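Local coordinates for putative NADH-depentdent flavin oxidoreductase (PDB 5OCS), which acts as an FMN-containing ene-reductase of the Old Yellow Enzyme family, reducing activated carbon-carbon double bonds, probably with electrons from a nicotinamide cofactor, at the interface of chains A and B. Sequence-based numbering; all coordinates share one arbitrary frame. Chains: chain A/B, Putative NADH-depentdent flavin oxidoreductase.

Contact 1: the interface of chains A and B. Residues chain A 369-371; chain B 107-110, 116-119, 138, 142.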
# COMPACT_ATOMS: atom_id res chain seq x y z
N GLY A 369 9.56 12.34 -18.11
CA GLY A 369 9.97 12.27 -19.51
C GLY A 369 10.32 10.82 -19.78
O GLY A 369 10.61 10.09 -18.85
N GLN A 370 10.28 10.43 -21.04
CA GLN A 370 10.67 9.07 -21.43
C GLN A 370 11.21 9.13 -22.83
O GLN A 370 10.76 9.96 -23.60
CB GLN A 370 9.48 8.10 -21.39
CG GLN A 370 9.58 7.08 -20.24
CD GLN A 370 8.53 5.95 -20.25
OE1 GLN A 370 8.63 5.02 -19.45
NE2 GLN A 370 7.53 6.03 -21.15
N ARG A 371 12.13 8.24 -23.17
CA ARG A 371 12.60 8.09 -24.54
C ARG A 371 11.54 7.41 -25.43
O ARG A 371 11.48 7.79 -26.62
CB ARG A 371 13.91 7.28 -24.58
CG ARG A 371 15.10 8.00 -23.96
CD ARG A 371 16.18 7.00 -23.61
NE ARG A 371 16.80 6.49 -24.83
CZ ARG A 371 17.65 5.49 -24.90
NH1 ARG A 371 17.97 4.77 -23.83
NH2 ARG A 371 18.16 5.17 -26.09
OXT ARG A 371 10.74 6.55 -24.97
N LYS B 107 17.14 0.76 -25.77
CA LYS B 107 16.49 1.66 -24.81
C LYS B 107 16.98 1.51 -23.38
O LYS B 107 16.50 2.20 -22.49
CB LYS B 107 14.97 1.51 -24.86
CG LYS B 107 14.37 1.86 -26.20
CD LYS B 107 12.83 1.82 -26.14
CE LYS B 107 12.15 2.82 -25.23
NZ LYS B 107 10.68 2.56 -25.35
N ALA B 108 17.97 0.64 -23.19
CA ALA B 108 18.74 0.54 -21.94
C ALA B 108 19.57 1.78 -21.62
O ALA B 108 19.72 2.70 -22.42
CB ALA B 108 19.64 -0.70 -21.99
N SER B 109 20.06 1.81 -20.40
CA SER B 109 20.98 2.85 -19.95
C SER B 109 20.28 4.20 -20.02
O SER B 109 20.80 5.13 -20.61
CB SER B 109 22.28 2.83 -20.77
OG SER B 109 23.26 3.66 -20.15
N SER B 110 19.08 4.23 -19.45
CA SER B 110 18.23 5.42 -19.40
C SER B 110 18.05 5.92 -17.99
O SER B 110 18.08 5.16 -17.07
CB SER B 110 16.85 5.09 -19.93
OG SER B 110 16.94 4.59 -21.23
N GLY B 116 13.53 12.50 -16.14
CA GLY B 116 13.34 12.89 -17.54
C GLY B 116 13.54 11.78 -18.56
O GLY B 116 13.34 11.96 -19.76
N GLY B 117 13.97 10.62 -18.09
CA GLY B 117 14.05 9.45 -18.98
C GLY B 117 15.11 9.45 -20.06
O GLY B 117 15.15 8.53 -20.86
N GLY B 118 16.03 10.41 -20.05
CA GLY B 118 16.98 10.52 -21.14
C GLY B 118 18.04 9.41 -21.13
O GLY B 118 18.32 8.81 -20.09
N GLN B 119 18.66 9.20 -22.29
CA GLN B 119 19.82 8.30 -22.35
C GLN B 119 20.96 8.77 -21.44
O GLN B 119 21.32 9.95 -21.41
CB GLN B 119 20.37 8.24 -23.76
CG GLN B 119 21.42 7.21 -23.95
CD GLN B 119 22.00 7.22 -25.35
OE1 GLN B 119 22.51 8.23 -25.85
NE2 GLN B 119 21.89 6.08 -26.01
N HIS B 138 17.47 4.69 -30.95
CA HIS B 138 16.03 4.90 -30.77
C HIS B 138 15.57 6.28 -31.20
O HIS B 138 14.57 6.43 -31.88
CB HIS B 138 15.69 4.63 -29.31
CG HIS B 138 14.26 4.91 -28.97
ND1 HIS B 138 13.26 3.98 -29.09
CD2 HIS B 138 13.68 6.02 -28.47
CE1 HIS B 138 12.12 4.51 -28.71
NE2 HIS B 138 12.35 5.74 -28.31
N GLU B 142 21.26 10.11 -30.31
CA GLU B 142 21.64 9.30 -29.17
C GLU B 142 22.88 8.47 -29.54
O GLU B 142 23.13 8.17 -30.71
CB GLU B 142 20.49 8.37 -28.74
CG GLU B 142 19.33 9.06 -28.06
CD GLU B 142 18.18 8.14 -27.66
OE1 GLU B 142 18.07 7.04 -28.21
OE2 GLU B 142 17.36 8.56 -26.80
O HOH W 1 13.48 6.48 -21.12
O HOH W 2 20.89 3.78 -24.52
O HOH W 3 10.16 4.62 -23.16

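Contact 2: the interface of chains A and B. Residues chain A 352-353, 367-370; chain B 113-114.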
# COMPACT_ATOMS: atom_id res chain seq x y z
N TRP A 352 3.83 8.78 -9.65
CA TRP A 352 3.40 10.05 -10.28
C TRP A 352 2.60 9.87 -11.62
O TRP A 352 1.71 10.67 -11.95
CB TRP A 352 4.60 10.93 -10.49
CG TRP A 352 5.09 11.65 -9.30
CD1 TRP A 352 4.47 11.80 -8.08
CD2 TRP A 352 6.30 12.37 -9.22
NE1 TRP A 352 5.25 12.60 -7.26
CE2 TRP A 352 6.37 12.95 -7.94
CE3 TRP A 352 7.35 12.61 -10.11
CZ2 TRP A 352 7.46 13.74 -7.54
CZ3 TRP A 352 8.42 13.38 -9.70
CH2 TRP A 352 8.46 13.94 -8.44
N ARG A 353 2.86 8.79 -12.31
CA ARG A 353 2.14 8.50 -13.57
C ARG A 353 0.73 7.98 -13.36
O ARG A 353 -0.00 7.86 -14.33
CB ARG A 353 2.94 7.51 -14.44
CG ARG A 353 4.24 8.11 -14.90
CD ARG A 353 5.31 7.06 -15.16
NE ARG A 353 5.02 6.18 -16.30
CZ ARG A 353 5.80 5.18 -16.68
NH1 ARG A 353 6.93 4.92 -16.02
NH2 ARG A 353 5.44 4.41 -17.73
N HIS A 367 7.28 15.37 -12.23
CA HIS A 367 7.95 15.57 -13.54
C HIS A 367 7.99 14.22 -14.23
O HIS A 367 8.09 13.19 -13.57
CB HIS A 367 9.41 16.03 -13.41
CG HIS A 367 9.62 17.14 -12.44
ND1 HIS A 367 9.10 18.41 -12.64
CD2 HIS A 367 10.30 17.18 -11.27
CE1 HIS A 367 9.44 19.18 -11.62
NE2 HIS A 367 10.17 18.46 -10.78
N PHE A 368 8.01 14.24 -15.55
CA PHE A 368 8.05 13.01 -16.34
C PHE A 368 8.72 13.27 -17.68
O PHE A 368 8.48 14.30 -18.33
CB PHE A 368 6.63 12.52 -16.60
CG PHE A 368 6.55 11.36 -17.56
CD1 PHE A 368 6.79 10.06 -17.12
CD2 PHE A 368 6.27 11.58 -18.93
CE1 PHE A 368 6.70 8.98 -18.00
CE2 PHE A 368 6.21 10.50 -19.83
CZ PHE A 368 6.44 9.20 -19.35
N GLY A 369 9.56 12.34 -18.11
CA GLY A 369 9.97 12.27 -19.51
C GLY A 369 10.32 10.82 -19.78
O GLY A 369 10.61 10.09 -18.85
N GLN A 370 10.28 10.43 -21.04
CA GLN A 370 10.67 9.07 -21.43
C GLN A 370 11.21 9.13 -22.83
O GLN A 370 10.76 9.96 -23.60
CB GLN A 370 9.48 8.10 -21.39
CG GLN A 370 9.58 7.08 -20.24
CD GLN A 370 8.53 5.95 -20.25
OE1 GLN A 370 8.63 5.02 -19.45
NE2 GLN A 370 7.53 6.03 -21.15
N PRO B 113 11.93 7.86 -15.19
CA PRO B 113 10.99 8.83 -15.73
C PRO B 113 10.95 10.12 -14.98
O PRO B 113 10.81 11.15 -15.61
CB PRO B 113 9.66 8.13 -15.61
CG PRO B 113 10.04 6.67 -15.83
CD PRO B 113 11.29 6.55 -15.02
N TRP B 114 11.08 10.07 -13.66
CA TRP B 114 11.08 11.31 -12.88
C TRP B 114 12.32 12.14 -13.04
O TRP B 114 12.33 13.31 -12.66
CB TRP B 114 10.83 11.04 -11.41
CG TRP B 114 11.77 10.07 -10.78
CD1 TRP B 114 13.00 10.30 -10.40
CD2 TRP B 114 11.50 8.69 -10.51
NE1 TRP B 114 13.57 9.17 -9.83
CE2 TRP B 114 12.64 8.17 -9.87
CE3 TRP B 114 10.39 7.88 -10.67
CZ2 TRP B 114 12.71 6.85 -9.43
CZ3 TRP B 114 10.47 6.55 -10.26
CH2 TRP B 114 11.60 6.07 -9.62

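Contact 1: the interface of chains A and B
The last residues of chain A run as an extended loop segment, A:Gly369 and A:Gln370 both near full extension, and so present the C-terminal A:Arg371 to the loops of chain B. The glycine lies along the backbone of B:Gly116, whereas the poorly ordered A:Gln370 adds little. Most of chain A's share of the contact falls to A:Arg371. Its CG stands anti to the carbonyl carbon, and a bend at chi3 (71°) turns the guanidinium between two groups of acceptors. On one flank A:Arg371 grips B:Glu142 side-on, NE of A:Arg371 to OE2 of B:Glu142 at 2.9 Å. The partner pair, NH2 of A:Arg371 to OE1 of B:Glu142, is a salt bridge of 2.8 Å and fairly straight, at 156°. The guanidinium and carboxylate planes are nevertheless 72° apart, so the nitrogens meet both oxygens from above the carboxylate rather than in a flat fork. Across the guanidinium, NH1 of A:Arg371 donates in plane to the hydroxyl OG of B:Ser110 at 2.8 Å, with a weak bond to the carbonyl of B:Ala108 beside it. That hydroxyl is itself set by a second-shell bond, OG of B:Ser110 donating a hydrogen bond to O of B:Lys107 at 2.7 Å. Over the centre of one guanidinium face sits CB of B:Gln119, 4.0 Å from CZ of A:Arg371. The terminal carboxylate is held separately: the imidazole NE2 of B:His138 donates in its own ring plane to O of A:Arg371 at 2.8 Å, arriving above the carboxylate plane. The other oxygen, OXT, reaches the side-chain amine NZ of B:Lys107 through a water, and a second water joins the arginine amide to the carbonyl of B:Gly117. The nearby lysine may favour the charged carboxylate. Both ends of one terminal residue are thus read by the neighbouring subunit, fastening the C-terminal extension across what is probably a functional dimer interface.

Contact 2: the interface of chains A and B
No ring stacks on another here; A:Trp352 and A:Phe368 each take a methylene obliquely from above the ring plane, and A:Arg353 makes its contact with the tip of its guanidinium. At the indole of A:Trp352 the methylene comes in beside CE3 and CZ3 of the six-membered ring: CZ3 of A:Trp352 lies 3.8 Å from CB of B:Trp114. The two tryptophan side chains cross at about a right angle. B:Trp114 holds its own CG in the crowded position between backbone N and carbonyl carbon (chi1 55°), which carries its indole away from that of A:Trp352. The phenyl ring of A:Phe368, its CG anti to the backbone N, receives the pyrrolidine of B:Pro113 beside CD1 and CE1, with CD1 of A:Phe368 3.8 Å from CB of B:Pro113. At the next corner of the same proline, the guanidinium tip arrives crosswise, NH1 of A:Arg353 standing 3.6 Å from CG of B:Pro113. The proline therefore fits between the tail residue A:Phe368 and the end of a charged chain. A:His367 is poorly ordered; as modelled, its O lies 3.6 Å from CA of B:Trp114. Polar registration comes from the main chain: the amide N of A:Gly369 donates to O of B:Pro113 at 3.0 Å, 152° at the hydrogen, in the carbonyl plane and on a lone pair.

Contact 1 and contact 2 are successive stretches of one path, their C-alpha centres about 11 Å apart, and both include A:Gly369 and A:Gln370. In contact 2 the tail, backed by the 3-10 helix 349-354 of its own chain, passes the 3-10 helix 113-115 of chain B; in contact 1 it ends among helix 105-107, the loops after it and after 113-115, and the segment carrying B:His138 and B:Glu142. An apolar, backbone-registered stretch thus leads into a polar, charge-paired terminus. Two-fold symmetry implies that each subunit would lend its tail to the other, a reciprocal exchange that plausibly stabilises the pair.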